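Galactan 1,3-beta-galactosidase (Phanerochaete chrysosporium, PDB 7BYT) probably hydrolyses beta-1,3-linked galactan as an exo-acting family 43 glycosidase and carries a carbohydrate-binding module that holds galactose and calcium. Local coordinates at residues 183-188 and 203-208. Numbering follows the deposited sequence.
Sequences GATLEA and SHTSGW. With GLA (alpha-D-galactopyranose), chain F.
Glu187 and Ser203 form the tight end of this contact, an antiparallel hydrogen-bonded pair in which Glu187 N meets Ser203 O at 2.8 Å and Ser203 N returns a bond to Glu187 O. Their side chains share one sheet face: Glu187 CG packs against Ser203 OG, which donates to His204 O and is also hydrogen-bonded to Gln242. At the next position along the pairing, CD2 of Leu186 sits over one face of the His204 ring, 3.9 Å from its centroid, a CH-pi contact. With His204 CG beside the backbone N (chi1 -82°), the imidazole reaches across to Thr185. Its ND1 donates to Thr185 O at 3.0 Å, from above the carbonyl plane and along a bent path; Gln228 takes NE2. The pairing belongs to one blade of the five-bladed beta-propeller of family 43 hydrolases, where strand 197-204 runs out beside the galactose pocket. Past His204 direct backbone pairing ends and waters join the polar atoms. One molecule links Thr185 OG1 to Thr205 N; two more join Glu187 OE2 to the 206-207 backbone, one accepting from Ser206 N, the other from Gly207 N at 2.6 Å. The Glu187 side chain, extended beyond CG, brings OE2 to 3.5 Å from C1 of the alpha-galactose, which is hydrogen-bonded by Asp137 and Gln242. Trp208 lays its indole against the sugar, C6 lying 3.4 Å from CE2 over one ring face; an alanine here would probably strip the C5-C6 side of the galactose of this apolar wall and leave Trp260 without its edge-to-face partner.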
loop_
_atom_site.group_PDB
_atom_site.type_symbol
_atom_site.label_atom_id
_atom_site.label_comp_id
_atom_site.label_asym_id
_atom_site.label_seq_id
_atom_site.Cartn_x
_atom_site.Cartn_y
_atom_site.Cartn_z
ATOM N N GLY A 183 -0.991 20.968 14.340
ATOM C CA GLY A 183 -1.138 21.487 12.997
ATOM C C GLY A 183 -0.483 20.659 11.917
ATOM O O GLY A 183 -0.393 21.120 10.777
ATOM N N ALA A 184 -0.033 19.443 12.236
ATOM C CA ALA A 184 0.722 18.646 11.277
ATOM C C ALA A 184 -0.142 17.966 10.213
ATOM O O ALA A 184 0.402 17.550 9.184
ATOM C CB ALA A 184 1.572 17.607 12.014
ATOM N N THR A 185 -1.455 17.852 10.422
ATOM C CA THR A 185 -2.375 17.188 9.482
ATOM C C THR A 185 -1.795 15.890 8.926
ATOM O O THR A 185 -1.782 15.651 7.715
ATOM C CB THR A 185 -2.869 18.117 8.360
ATOM O OG1 THR A 185 -1.776 18.515 7.516
ATOM C CG2 THR A 185 -3.541 19.349 8.941
ATOM N N LEU A 186 -1.328 15.034 9.830
ATOM C CA LEU A 186 -0.775 13.738 9.457
ATOM C C LEU A 186 -1.795 12.631 9.671
ATOM O O LEU A 186 -2.551 12.640 10.648
ATOM C CB LEU A 186 0.468 13.423 10.293
ATOM C CG LEU A 186 1.646 14.373 10.095
ATOM C CD1 LEU A 186 2.757 13.976 11.053
ATOM C CD2 LEU A 186 2.157 14.329 8.657
ATOM N N GLU A 187 -1.798 11.658 8.773
ATOM C CA GLU A 187 -2.585 10.451 9.005
ATOM C C GLU A 187 -1.802 9.248 8.486
ATOM O O GLU A 187 -0.597 9.337 8.225
ATOM C CB GLU A 187 -4.048 10.585 8.552
ATOM C CG GLU A 187 -4.224 10.829 7.097
ATOM C CD GLU A 187 -5.698 10.868 6.635
ATOM O OE1 GLU A 187 -6.672 10.919 7.436
ATOM O OE2 GLU A 187 -5.878 10.860 5.411
ATOM N N ALA A 188 -2.461 8.093 8.443
ATOM C CA ALA A 188 -1.855 6.825 8.024
ATOM C C ALA A 188 -0.463 6.597 8.623
ATOM O O ALA A 188 0.491 6.310 7.886
ATOM C CB ALA A 188 -1.813 6.744 6.495
ATOM N N SER A 203 1.166 9.966 5.978
ATOM C CA SER A 203 0.656 10.779 4.886
ATOM C C SER A 203 0.124 12.092 5.435
ATOM O O SER A 203 -0.042 12.274 6.641
ATOM C CB SER A 203 -0.463 10.054 4.137
ATOM O OG SER A 203 -1.689 10.081 4.869
ATOM N N HIS A 204 -0.134 13.024 4.532
ATOM C CA HIS A 204 -0.958 14.164 4.898
ATOM C C HIS A 204 -2.424 13.799 4.681
ATOM O O HIS A 204 -2.763 12.642 4.410
ATOM C CB HIS A 204 -0.478 15.447 4.217
ATOM C CG HIS A 204 0.671 16.099 4.923
ATOM N ND1 HIS A 204 0.537 16.741 6.136
ATOM C CD2 HIS A 204 1.982 16.191 4.593
ATOM C CE1 HIS A 204 1.713 17.212 6.516
ATOM N NE2 HIS A 204 2.607 16.892 5.597
ATOM N N THR A 205 -3.313 14.772 4.826
ATOM C CA THR A 205 -4.754 14.521 4.865
ATOM C C THR A 205 -5.377 15.013 3.562
ATOM O O THR A 205 -5.615 16.212 3.386
ATOM C CB THR A 205 -5.404 15.230 6.051
ATOM O OG1 THR A 205 -5.117 16.637 5.993
ATOM C CG2 THR A 205 -4.898 14.657 7.364
ATOM N N SER A 206 -5.642 14.082 2.644
ATOM C CA SER A 206 -6.345 14.376 1.401
ATOM C C SER A 206 -7.434 13.345 1.125
ATOM O O SER A 206 -7.682 12.984 -0.033
ATOM C CB SER A 206 -5.379 14.523 0.219
ATOM O OG SER A 206 -4.547 13.375 0.067
ATOM N N GLY A 207 -8.079 12.841 2.171
ATOM C CA GLY A 207 -9.112 11.837 1.969
ATOM C C GLY A 207 -8.540 10.598 1.309
ATOM O O GLY A 207 -7.426 10.162 1.611
ATOM N N TRP A 208 -9.302 10.027 0.371
ATOM C CA TRP A 208 -8.838 8.829 -0.317
ATOM C C TRP A 208 -7.751 9.113 -1.350
ATOM O O TRP A 208 -7.121 8.164 -1.818
ATOM C CB TRP A 208 -10.002 8.122 -1.039
ATOM C CG TRP A 208 -11.133 7.590 -0.182
ATOM C CD1 TRP A 208 -12.402 8.082 -0.123
ATOM C CD2 TRP A 208 -11.108 6.443 0.686
ATOM N NE1 TRP A 208 -13.163 7.328 0.740
ATOM C CE2 TRP A 208 -12.396 6.311 1.243
ATOM C CE3 TRP A 208 -10.124 5.519 1.046
ATOM C CZ2 TRP A 208 -12.722 5.294 2.145
ATOM C CZ3 TRP A 208 -10.448 4.513 1.942
ATOM C CH2 TRP A 208 -11.737 4.413 2.486
HETATM C C1 GLA F . -7.977 8.302 4.388
HETATM C C2 GLA F . -7.725 7.425 5.602
HETATM C C3 GLA F . -8.493 6.123 5.425
HETATM C C4 GLA F . -9.989 6.435 5.335
HETATM C C5 GLA F . -10.226 7.450 4.208
HETATM C C6 GLA F . -11.681 7.920 4.162
HETATM O O1 GLA F . -7.560 7.609 3.194
HETATM O O2 GLA F . -6.321 7.210 5.710
HETATM O O3 GLA F . -8.223 5.207 6.495
HETATM O O4 GLA F . -10.511 6.911 6.592
HETATM O O5 GLA F . -9.377 8.600 4.342
HETATM O O6 GLA F . -11.966 8.778 5.273
HETATM O O HOH W 1 -2.822 17.758 4.949
HETATM O O HOH W 2 -5.200 11.192 2.844
HETATM O O HOH W 3 -8.155 12.840 4.782
#